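Local coordinates for protein peptidoglycan-N-acetylmuramic acid deacetylase PdaA (Bacillus subtilis, PDB 1W1A) that deacetylates N-acetylmuramic acid residues in peptidoglycan glycan strands, leading to muramic delta-lactam in the spore cortex, and is required for germination, at residues 64-69 against 89-94; 123-128 against 157-162; 179-184 against 212-217. All blocks are in the same frame, centred on the assembly; numbering follows the deposited sequence.

Interaction 1: 64-69 against 89-94; sequences LTFDNG and GTFFVT. With NDG (2-acetamido-2-deoxy-alpha-D-glucopyranose), chain E.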
loop_
_atom_site.group_PDB
_atom_site.type_symbol
_atom_site.label_atom_id
_atom_site.label_comp_id
_atom_site.label_asym_id
_atom_site.label_seq_id
_atom_site.Cartn_x
_atom_site.Cartn_y
_atom_site.Cartn_z
ATOM N N LEU A 64 1.599 -4.217 -6.442
ATOM C CA LEU A 64 1.217 -4.765 -5.148
ATOM C C LEU A 64 1.711 -3.935 -3.964
ATOM O O LEU A 64 2.903 -3.605 -3.871
ATOM C CB LEU A 64 1.735 -6.193 -5.005
ATOM C CG LEU A 64 1.318 -7.145 -6.122
ATOM C CD1 LEU A 64 1.712 -8.543 -5.730
ATOM C CD2 LEU A 64 -0.196 -7.053 -6.366
ATOM N N THR A 65 0.786 -3.591 -3.069
ATOM C CA THR A 65 1.127 -2.840 -1.869
ATOM C C THR A 65 0.460 -3.560 -0.710
ATOM O O THR A 65 -0.589 -4.189 -0.873
ATOM C CB THR A 65 0.586 -1.373 -1.881
ATOM O OG1 THR A 65 -0.777 -1.355 -1.432
ATOM C CG2 THR A 65 0.664 -0.767 -3.285
ATOM N N PHE A 66 1.073 -3.457 0.460
ATOM C CA PHE A 66 0.540 -4.076 1.659
ATOM C C PHE A 66 0.538 -3.063 2.805
ATOM O O PHE A 66 1.322 -2.120 2.795
ATOM C CB PHE A 66 1.407 -5.268 2.062
ATOM C CG PHE A 66 1.568 -6.300 0.988
ATOM C CD1 PHE A 66 2.484 -6.113 -0.051
ATOM C CD2 PHE A 66 0.826 -7.482 1.027
ATOM C CE1 PHE A 66 2.662 -7.102 -1.033
ATOM C CE2 PHE A 66 0.993 -8.472 0.054
ATOM C CZ PHE A 66 1.910 -8.286 -0.974
ATOM N N ASP A 67 -0.362 -3.249 3.772
ATOM C CA ASP A 67 -0.408 -2.404 4.969
ATOM C C ASP A 67 -0.080 -3.394 6.079
ATOM O O ASP A 67 -0.705 -4.451 6.171
ATOM C CB ASP A 67 -1.802 -1.814 5.218
ATOM C CG ASP A 67 -2.144 -0.667 4.269
ATOM O OD1 ASP A 67 -1.261 -0.223 3.502
ATOM O OD2 ASP A 67 -3.307 -0.207 4.295
ATOM N N ASN A 68 0.895 -3.073 6.918
ATOM C CA ASN A 68 1.286 -3.983 7.983
ATOM C C ASN A 68 1.242 -3.332 9.345
ATOM O O ASN A 68 2.105 -2.521 9.677
ATOM C CB ASN A 68 2.680 -4.522 7.676
ATOM C CG ASN A 68 2.694 -5.351 6.404
ATOM O OD1 ASN A 68 2.566 -6.587 6.445
ATOM N ND2 ASN A 68 2.802 -4.673 5.263
ATOM N N GLY A 69 0.225 -3.684 10.123
ATOM C CA GLY A 69 0.071 -3.110 11.449
ATOM C C GLY A 69 0.624 -4.026 12.518
ATOM O O GLY A 69 1.130 -3.562 13.530
ATOM N N GLY A 89 7.113 -5.881 -3.890
ATOM C CA GLY A 89 6.038 -5.316 -3.091
ATOM C C GLY A 89 6.384 -4.013 -2.375
ATOM O O GLY A 89 7.550 -3.652 -2.212
ATOM N N THR A 90 5.357 -3.274 -1.973
ATOM C CA THR A 90 5.575 -2.031 -1.240
ATOM C C THR A 90 4.761 -2.217 0.030
ATOM O O THR A 90 3.531 -2.267 -0.007
ATOM C CB THR A 90 5.099 -0.803 -2.030
ATOM O OG1 THR A 90 5.875 -0.684 -3.232
ATOM C CG2 THR A 90 5.267 0.467 -1.206
ATOM N N PHE A 91 5.467 -2.366 1.145
ATOM C CA PHE A 91 4.836 -2.605 2.434
ATOM C C PHE A 91 4.794 -1.350 3.283
ATOM O O PHE A 91 5.839 -0.782 3.634
ATOM C CB PHE A 91 5.598 -3.691 3.206
ATOM C CG PHE A 91 5.712 -5.005 2.478
ATOM C CD1 PHE A 91 6.702 -5.203 1.509
ATOM C CD2 PHE A 91 4.841 -6.049 2.769
ATOM C CE1 PHE A 91 6.823 -6.424 0.844
ATOM C CE2 PHE A 91 4.952 -7.270 2.113
ATOM C CZ PHE A 91 5.947 -7.458 1.148
ATOM N N PHE A 92 3.586 -0.923 3.617
ATOM C CA PHE A 92 3.392 0.257 4.447
ATOM C C PHE A 92 3.329 -0.206 5.891
ATOM O O PHE A 92 2.342 -0.801 6.314
ATOM C CB PHE A 92 2.105 0.965 4.044
ATOM C CG PHE A 92 2.207 1.685 2.729
ATOM C CD1 PHE A 92 2.655 3.004 2.675
ATOM C CD2 PHE A 92 1.876 1.040 1.538
ATOM C CE1 PHE A 92 2.771 3.669 1.455
ATOM C CE2 PHE A 92 1.991 1.699 0.311
ATOM C CZ PHE A 92 2.438 3.013 0.270
ATOM N N VAL A 93 4.395 0.068 6.639
ATOM C CA VAL A 93 4.487 -0.356 8.027
ATOM C C VAL A 93 4.226 0.715 9.072
ATOM O O VAL A 93 4.411 1.918 8.832
ATOM C CB VAL A 93 5.879 -0.965 8.321
ATOM C CG1 VAL A 93 6.180 -2.095 7.333
ATOM C CG2 VAL A 93 6.947 0.123 8.235
ATOM N N THR A 94 3.804 0.257 10.247
ATOM C CA THR A 94 3.543 1.140 11.377
ATOM C C THR A 94 4.710 1.010 12.357
ATOM O O THR A 94 5.588 0.167 12.165
ATOM C CB THR A 94 2.238 0.760 12.090
ATOM O OG1 THR A 94 2.361 -0.559 12.639
ATOM C CG2 THR A 94 1.064 0.796 11.103
HETATM C C1 NDG E . -6.089 0.703 8.479
HETATM C C2 NDG E . -5.491 -0.436 7.652
HETATM C C3 NDG E . -5.587 -0.023 6.190
HETATM C C4 NDG E . -7.074 0.196 5.820
HETATM C C5 NDG E . -7.782 1.152 6.812
HETATM C C6 NDG E . -9.293 1.091 6.644
HETATM C C7 NDG E . -3.809 -1.833 8.663
HETATM C C8 NDG E . -2.498 -1.868 9.430
HETATM O O5 NDG E . -7.498 0.800 8.195
HETATM O O3 NDG E . -4.999 -1.018 5.366
HETATM O O4 NDG E . -7.171 0.747 4.511
HETATM O O6 NDG E . -9.746 -0.260 6.580
HETATM O O7 NDG E . -4.534 -2.830 8.648
HETATM N N2 NDG E . -4.116 -0.701 8.033
HETATM O O1 NDG E . -5.490 1.904 8.113
HETATM O O HOH W 1 4.909 -2.716 -5.196
HETATM O O HOH W 2 0.186 -0.885 14.713
#
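F66 and F91 lie next to each other on neighbouring strands of the parallel sheet, their ring planes only 12° apart but slid so far that little more than the rims overlap, with F66 CD1 3.5 Å from F91 CE2. The two strands, 61-68 and 90-93, flank helix 75-84 in a beta-alpha-beta unit of the NodB homology domain, a distorted beta/alpha barrel in this family, and residues V78, L79 and L82 of that helix cover the two phenylalanines. N68 projects from the same face; its ND2 comes in at the edge of the F91 ring, 3.5 Å from CD2, with the amide turned 46° from the ring plane.

On the other face stand T65, D67, T90 and F92. The edge of the F92 ring runs past the F66 carbonyl and on to T65 CB, and D67 OD1 lies 3.6 Å from F92 CB, its carboxylate almost perpendicular to the ring. R157 holds OD1 of D67, probably the proton acceptor, in a salt bridge. The sugar's acetamido methyl C8 packs 3.3 Å from G69 N. T94 N-caps the next helix, OG1 bonding weakly to F97 N, and packs near the metal-binding histidines H118 and H122, whose NE2 atoms here bond to the sugar.

Alternating backbone bonds set this register, among them F66 N to T90 O at 2.8 Å and N68 N to F92 O at 2.8 Å. The straightest is F92 N to F66 O, 2.7 Å long with 173° at the hydrogen.

Interaction 2: 123-128 against 157-162; sequences PDLTTK and RPPRGV. With NDG (2-acetamido-2-deoxy-alpha-D-glucopyranose), chain E.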
loop_
_atom_site.group_PDB
_atom_site.type_symbol
_atom_site.label_atom_id
_atom_site.label_comp_id
_atom_site.label_asym_id
_atom_site.label_seq_id
_atom_site.Cartn_x
_atom_site.Cartn_y
_atom_site.Cartn_z
ATOM N N PRO A 123 -2.202 6.789 14.039
ATOM C CA PRO A 123 -3.277 7.684 14.475
ATOM C C PRO A 123 -4.052 8.314 13.310
ATOM O O PRO A 123 -3.763 8.062 12.135
ATOM C CB PRO A 123 -2.518 8.744 15.251
ATOM C CG PRO A 123 -1.318 8.944 14.350
ATOM C CD PRO A 123 -0.911 7.503 14.017
ATOM N N ASP A 124 -5.042 9.131 13.655
ATOM C CA ASP A 124 -5.820 9.857 12.663
ATOM C C ASP A 124 -5.022 11.148 12.485
ATOM O O ASP A 124 -5.147 12.085 13.274
ATOM C CB ASP A 124 -7.211 10.187 13.200
ATOM C CG ASP A 124 -8.033 11.006 12.220
ATOM O OD1 ASP A 124 -7.496 11.963 11.627
ATOM O OD2 ASP A 124 -9.225 10.702 12.043
ATOM N N LEU A 125 -4.190 11.185 11.452
ATOM C CA LEU A 125 -3.350 12.339 11.184
ATOM C C LEU A 125 -4.088 13.670 11.130
ATOM O O LEU A 125 -3.493 14.707 11.433
ATOM C CB LEU A 125 -2.572 12.132 9.877
ATOM C CG LEU A 125 -1.620 10.928 9.763
ATOM C CD1 LEU A 125 -1.004 10.917 8.362
ATOM C CD2 LEU A 125 -0.521 10.991 10.840
ATOM N N THR A 126 -5.367 13.669 10.755
ATOM C CA THR A 126 -6.095 14.938 10.678
ATOM C C THR A 126 -6.281 15.544 12.068
ATOM O O THR A 126 -6.662 16.705 12.203
ATOM C CB THR A 126 -7.489 14.804 9.993
ATOM O OG1 THR A 126 -8.428 14.213 10.901
ATOM C CG2 THR A 126 -7.387 13.955 8.731
ATOM N N THR A 127 -6.003 14.758 13.099
ATOM C CA THR A 127 -6.110 15.239 14.469
ATOM C C THR A 127 -4.730 15.642 14.979
ATOM O O THR A 127 -4.575 15.959 16.156
ATOM C CB THR A 127 -6.633 14.148 15.421
ATOM O OG1 THR A 127 -5.758 13.017 15.362
ATOM C CG2 THR A 127 -8.036 13.722 15.047
ATOM N N LYS A 128 -3.736 15.626 14.094
ATOM C CA LYS A 128 -2.365 15.948 14.474
ATOM C C LYS A 128 -1.823 17.238 13.880
ATOM O O LYS A 128 -2.281 17.702 12.841
ATOM C CB LYS A 128 -1.454 14.792 14.079
ATOM C CG LYS A 128 -1.882 13.476 14.672
ATOM C CD LYS A 128 -1.788 13.567 16.171
ATOM C CE LYS A 128 -2.413 12.371 16.843
ATOM N NZ LYS A 128 -2.412 12.531 18.328
ATOM N N ARG A 157 0.905 6.173 3.340
ATOM C CA ARG A 157 -0.469 5.744 3.231
ATOM C C ARG A 157 -1.092 6.157 4.578
ATOM O O ARG A 157 -0.747 5.619 5.631
ATOM C CB ARG A 157 -0.599 4.234 2.990
ATOM C CG ARG A 157 -2.055 3.912 2.614
ATOM C CD ARG A 157 -2.258 2.554 2.022
ATOM N NE ARG A 157 -1.999 2.479 0.586
ATOM C CZ ARG A 157 -1.574 1.361 0.009
ATOM N NH1 ARG A 157 -1.376 0.289 0.772
ATOM N NH2 ARG A 157 -1.348 1.305 -1.297
ATOM N N PRO A 158 -1.991 7.151 4.552
ATOM C CA PRO A 158 -2.665 7.664 5.750
ATOM C C PRO A 158 -3.298 6.587 6.623
ATOM O O PRO A 158 -4.095 5.766 6.146
ATOM C CB PRO A 158 -3.707 8.628 5.183
ATOM C CG PRO A 158 -3.061 9.122 3.929
ATOM C CD PRO A 158 -2.469 7.851 3.344
ATOM N N PRO A 159 -2.946 6.574 7.920
ATOM C CA PRO A 159 -3.504 5.582 8.835
ATOM C C PRO A 159 -5.021 5.652 8.822
ATOM O O PRO A 159 -5.596 6.740 8.875
ATOM C CB PRO A 159 -2.925 5.991 10.181
ATOM C CG PRO A 159 -1.621 6.580 9.819
ATOM C CD PRO A 159 -1.954 7.416 8.609
ATOM N N ARG A 160 -5.658 4.486 8.734
ATOM C CA ARG A 160 -7.116 4.374 8.732
ATOM C C ARG A 160 -7.691 4.851 7.410
ATOM O O ARG A 160 -8.909 4.912 7.236
ATOM C CB ARG A 160 -7.700 5.188 9.901
ATOM C CG ARG A 160 -6.894 5.035 11.198
ATOM C CD ARG A 160 -7.378 5.931 12.317
ATOM N NE ARG A 160 -6.509 5.830 13.491
ATOM C CZ ARG A 160 -6.847 6.215 14.723
ATOM N NH1 ARG A 160 -8.048 6.732 14.965
ATOM N NH2 ARG A 160 -5.979 6.075 15.721
ATOM N N GLY A 161 -6.802 5.177 6.476
ATOM C CA GLY A 161 -7.230 5.652 5.170
ATOM C C GLY A 161 -7.844 7.036 5.237
ATOM O O GLY A 161 -8.440 7.515 4.272
ATOM N N VAL A 162 -7.687 7.687 6.385
ATOM C CA VAL A 162 -8.242 9.020 6.592
ATOM C C VAL A 162 -7.219 10.115 6.299
ATOM O O VAL A 162 -6.048 9.986 6.644
ATOM C CB VAL A 162 -8.744 9.184 8.048
ATOM C CG1 VAL A 162 -9.281 10.586 8.266
ATOM C CG2 VAL A 162 -9.808 8.142 8.344
HETATM C C1 NDG E . -6.089 0.703 8.479
HETATM C C2 NDG E . -5.491 -0.436 7.652
HETATM C C3 NDG E . -5.587 -0.023 6.190
HETATM C C4 NDG E . -7.074 0.196 5.820
HETATM C C5 NDG E . -7.782 1.152 6.812
HETATM C C6 NDG E . -9.293 1.091 6.644
HETATM C C7 NDG E . -3.809 -1.833 8.663
HETATM C C8 NDG E . -2.498 -1.868 9.430
HETATM O O5 NDG E . -7.498 0.800 8.195
HETATM O O3 NDG E . -4.999 -1.018 5.366
HETATM O O4 NDG E . -7.171 0.747 4.511
HETATM O O6 NDG E . -9.746 -0.260 6.580
HETATM O O7 NDG E . -4.534 -2.830 8.648
HETATM N N2 NDG E . -4.116 -0.701 8.033
HETATM O O1 NDG E . -5.490 1.904 8.113
HETATM O O HOH W 3 -4.696 9.364 9.171
#
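Two loops on the rim of the active site meet here: the turn that follows the metal-binding H122, with its short 3-10 segment 125-127, and the proline-rich segment 157-162, which runs from the end of strand 155-156 into strand 162-163. The ring of P159 wedges between P123 and L125. Its CB sits 3.0 Å from P123 O, while L125 crosses it at roughly a right angle and brings CD1 to 3.6 Å from P159 CD.

Beside this wedge the extended side chain of R160 lays one guanidinium face over the P123-D124 peptide, with D124 N 3.5 Å above the centre of that plane. NE of R160 is hydrogen-bonded to H122 O, which helps to fix how the group is turned. The D124 carboxylate stays 5.1 Å from it, measured from OD2 to R160 NH1, and serves its own turn instead: OD1 accepts T126 OG1 on its syn side. V162 CG1, anti to the backbone N (chi1 178°), reaches across to T126 CG2 at 3.9 Å and also touches D124.

A water bridges the loops, taking the L125 N-H and lying within hydrogen-bonding distance of P159 O and V162 O. On the far side of the loop, R160 N gives a hydrogen bond of 2.7 Å to O1 of the bound sugar. The contact thus forms part of the wall of the sugar-binding groove in a NodB-type polysaccharide deacetylase.

Interaction 3: 179-184 against 212-217; sequences VFWSVA and IYLLHT. With NDG (2-acetamido-2-deoxy-alpha-D-glucopyranose), chain E.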
loop_
_atom_site.group_PDB
_atom_site.type_symbol
_atom_site.label_atom_id
_atom_site.label_comp_id
_atom_site.label_asym_id
_atom_site.label_seq_id
_atom_site.Cartn_x
_atom_site.Cartn_y
_atom_site.Cartn_z
ATOM N N VAL A 179 0.153 7.569 -1.329
ATOM C CA VAL A 179 -0.310 6.498 -2.181
ATOM C C VAL A 179 -1.563 5.830 -1.630
ATOM O O VAL A 179 -1.531 5.255 -0.544
ATOM C CB VAL A 179 0.776 5.397 -2.312
ATOM C CG1 VAL A 179 0.285 4.296 -3.238
ATOM C CG2 VAL A 179 2.094 5.997 -2.804
ATOM N N PHE A 180 -2.655 5.897 -2.384
ATOM C CA PHE A 180 -3.885 5.237 -1.986
ATOM C C PHE A 180 -3.940 3.883 -2.697
ATOM O O PHE A 180 -2.900 3.239 -2.872
ATOM C CB PHE A 180 -5.089 6.109 -2.331
ATOM C CG PHE A 180 -5.188 7.348 -1.479
ATOM C CD1 PHE A 180 -5.408 7.244 -0.116
ATOM C CD2 PHE A 180 -4.979 8.606 -2.026
ATOM C CE1 PHE A 180 -5.410 8.380 0.699
ATOM C CE2 PHE A 180 -4.982 9.742 -1.221
ATOM C CZ PHE A 180 -5.194 9.628 0.139
ATOM N N TRP A 181 -5.120 3.442 -3.113
ATOM C CA TRP A 181 -5.232 2.140 -3.766
ATOM C C TRP A 181 -6.461 2.069 -4.650
ATOM O O TRP A 181 -7.350 2.906 -4.555
ATOM C CB TRP A 181 -5.287 1.029 -2.714
ATOM C CG TRP A 181 -6.431 1.154 -1.772
ATOM C CD1 TRP A 181 -7.630 0.526 -1.856
ATOM C CD2 TRP A 181 -6.495 1.994 -0.609
ATOM N NE1 TRP A 181 -8.450 0.919 -0.819
ATOM C CE2 TRP A 181 -7.776 1.820 -0.039
ATOM C CE3 TRP A 181 -5.593 2.877 0.007
ATOM C CZ2 TRP A 181 -8.181 2.500 1.121
ATOM C CZ3 TRP A 181 -5.994 3.553 1.159
ATOM C CH2 TRP A 181 -7.282 3.359 1.704
ATOM N N SER A 182 -6.517 1.061 -5.509
ATOM C CA SER A 182 -7.636 0.930 -6.428
ATOM C C SER A 182 -8.316 -0.421 -6.276
ATOM O O SER A 182 -9.375 -0.655 -6.855
ATOM C CB SER A 182 -7.155 1.127 -7.881
ATOM O OG SER A 182 -6.374 0.029 -8.329
ATOM N N VAL A 183 -7.690 -1.306 -5.503
ATOM C CA VAL A 183 -8.231 -2.642 -5.240
ATOM C C VAL A 183 -7.994 -2.992 -3.777
ATOM O O VAL A 183 -6.862 -2.909 -3.283
ATOM C CB VAL A 183 -7.551 -3.738 -6.103
ATOM C CG1 VAL A 183 -7.991 -5.137 -5.622
ATOM C CG2 VAL A 183 -7.897 -3.543 -7.565
ATOM N N ALA A 184 -9.068 -3.378 -3.095
ATOM C CA ALA A 184 -9.017 -3.767 -1.692
ATOM C C ALA A 184 -10.258 -4.592 -1.390
ATOM O O ALA A 184 -11.249 -4.516 -2.107
ATOM C CB ALA A 184 -8.988 -2.535 -0.791
ATOM N N ILE A 212 -3.732 -0.639 -8.341
ATOM C CA ILE A 212 -2.856 -0.616 -7.189
ATOM C C ILE A 212 -3.582 -1.388 -6.102
ATOM O O ILE A 212 -4.552 -0.902 -5.502
ATOM C CB ILE A 212 -2.573 0.811 -6.678
ATOM C CG1 ILE A 212 -1.845 1.619 -7.756
ATOM C CG2 ILE A 212 -1.718 0.748 -5.393
ATOM C CD1 ILE A 212 -1.582 3.064 -7.343
ATOM N N TYR A 213 -3.113 -2.604 -5.862
ATOM C CA TYR A 213 -3.698 -3.463 -4.847
ATOM C C TYR A 213 -3.246 -3.094 -3.446
ATOM O O TYR A 213 -2.113 -2.633 -3.247
ATOM C CB TYR A 213 -3.315 -4.920 -5.102
ATOM C CG TYR A 213 -4.076 -5.582 -6.215
ATOM C CD1 TYR A 213 -4.424 -4.878 -7.366
ATOM C CD2 TYR A 213 -4.408 -6.936 -6.139
ATOM C CE1 TYR A 213 -5.080 -5.496 -8.404
ATOM C CE2 TYR A 213 -5.070 -7.570 -7.187
ATOM C CZ TYR A 213 -5.404 -6.840 -8.311
ATOM O OH TYR A 213 -6.098 -7.450 -9.330
ATOM N N LEU A 214 -4.153 -3.279 -2.491
ATOM C CA LEU A 214 -3.875 -3.055 -1.079
ATOM C C LEU A 214 -4.256 -4.366 -0.412
ATOM O O LEU A 214 -5.427 -4.723 -0.349
ATOM C CB LEU A 214 -4.722 -1.923 -0.482
ATOM C CG LEU A 214 -4.895 -2.101 1.039
ATOM C CD1 LEU A 214 -3.566 -1.992 1.724
ATOM C CD2 LEU A 214 -5.857 -1.061 1.586
ATOM N N LEU A 215 -3.264 -5.086 0.083
ATOM C CA LEU A 215 -3.517 -6.366 0.727
ATOM C C LEU A 215 -2.966 -6.359 2.138
ATOM O O LEU A 215 -2.156 -5.504 2.495
ATOM C CB LEU A 215 -2.837 -7.495 -0.056
ATOM C CG LEU A 215 -3.132 -7.617 -1.561
ATOM C CD1 LEU A 215 -2.084 -8.538 -2.191
ATOM C CD2 LEU A 215 -4.586 -8.155 -1.784
ATOM N N HIS A 216 -3.420 -7.314 2.935
ATOM C CA HIS A 216 -2.932 -7.463 4.294
ATOM C C HIS A 216 -2.356 -8.862 4.282
ATOM O O HIS A 216 -2.716 -9.659 3.421
ATOM C CB HIS A 216 -4.074 -7.327 5.308
ATOM C CG HIS A 216 -4.734 -5.990 5.255
ATOM N ND1 HIS A 216 -5.797 -5.720 4.416
ATOM C CD2 HIS A 216 -4.406 -4.813 5.840
ATOM C CE1 HIS A 216 -6.092 -4.433 4.486
ATOM N NE2 HIS A 216 -5.262 -3.859 5.342
ATOM N N THR A 217 -1.449 -9.149 5.209
ATOM C CA THR A 217 -0.807 -10.458 5.267
ATOM C C THR A 217 -1.134 -11.143 6.593
ATOM O O THR A 217 -0.326 -11.926 7.124
ATOM C CB THR A 217 0.740 -10.304 5.157
ATOM O OG1 THR A 217 1.229 -9.614 6.312
ATOM C CG2 THR A 217 1.125 -9.496 3.939
HETATM C C1 NDG E . -6.089 0.703 8.479
HETATM C C2 NDG E . -5.491 -0.436 7.652
HETATM C C3 NDG E . -5.587 -0.023 6.190
HETATM C C4 NDG E . -7.074 0.196 5.820
HETATM C C5 NDG E . -7.782 1.152 6.812
HETATM C C6 NDG E . -9.293 1.091 6.644
HETATM C C7 NDG E . -3.809 -1.833 8.663
HETATM C C8 NDG E . -2.498 -1.868 9.430
HETATM O O5 NDG E . -7.498 0.800 8.195
HETATM O O3 NDG E . -4.999 -1.018 5.366
HETATM O O4 NDG E . -7.171 0.747 4.511
HETATM O O6 NDG E . -9.746 -0.260 6.580
HETATM O O7 NDG E . -4.534 -2.830 8.648
HETATM N N2 NDG E . -4.116 -0.701 8.033
HETATM O O1 NDG E . -5.490 1.904 8.113
#
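S182 and I212 are joined by a reciprocal pair of hydrogen bonds. S182 N donates to I212 O over 2.8 Å, almost straight and in the carbonyl plane, while I212 N donates a hydrogen bond to S182 OG at 2.7 Å. The hydroxyl can close this small ring because chi1 of 71° places OG between the backbone N and the carbonyl carbon; H208 NE2 is a further partner of the same oxygen. I212 O is gripped a second time by V183 N, which approaches from above the carbonyl plane at 3.2 Å. Two residues further along the strand, L214 N bonds to V183 O, and V183 and Y213 form a single beta bridge.

Through these bonds the irregular segment 179-184 is laid along strand 211-215, a neighbour of strand 61-68 in the parallel sheet of the NodB homology domain, at the sugar site. H216, probably the proton donor, lies further along the same segment; its NE2 shares a 2.9 Å hydrogen bond with O3 of the bound sugar, and D187 is hydrogen-bonded to its ND1.

Side chains pack on both sides of the bonded backbones. W181 and L214 run side by side, and L214 CD2 sits over the indole face as a CH-pi contact, 3.8 Å from the centroid of the five-membered ring. The same methyl is near O4 of the sugar and A184 CB. V183 and Y213 make a second CH-pi pair, CG1 lying over the phenol face only 3° off the ring normal, while V183 CG2 meets Y213 CE1 at 3.5 Å. The Y213 hydroxyl is hydrogen-bonded to M203 O. Farther out, I212 CG2 packs against F180 O, W25 stacks on the F180 ring, and the edge of that ring faces W181 CZ3.

From the N terminus, interaction 1 comes first and closes the loop through helix 75-84, pairing strand 61-68 with strand 90-93. Interaction 2 then closes a loop containing helix 130-148, and interaction 3 one containing helix 196-205. The three loops follow in series, so none nests within or crosses another. In space they converge: R157, in 157-162, meets T65 and D67 of 64-69 and the carbonyls of V179 and F180 in 179-184. Strand 61-68 also lies beside strand 211-215, bringing interactions 1 and 3 into one sheet, and all three contacts reach the bound sugar from different parts of the fold.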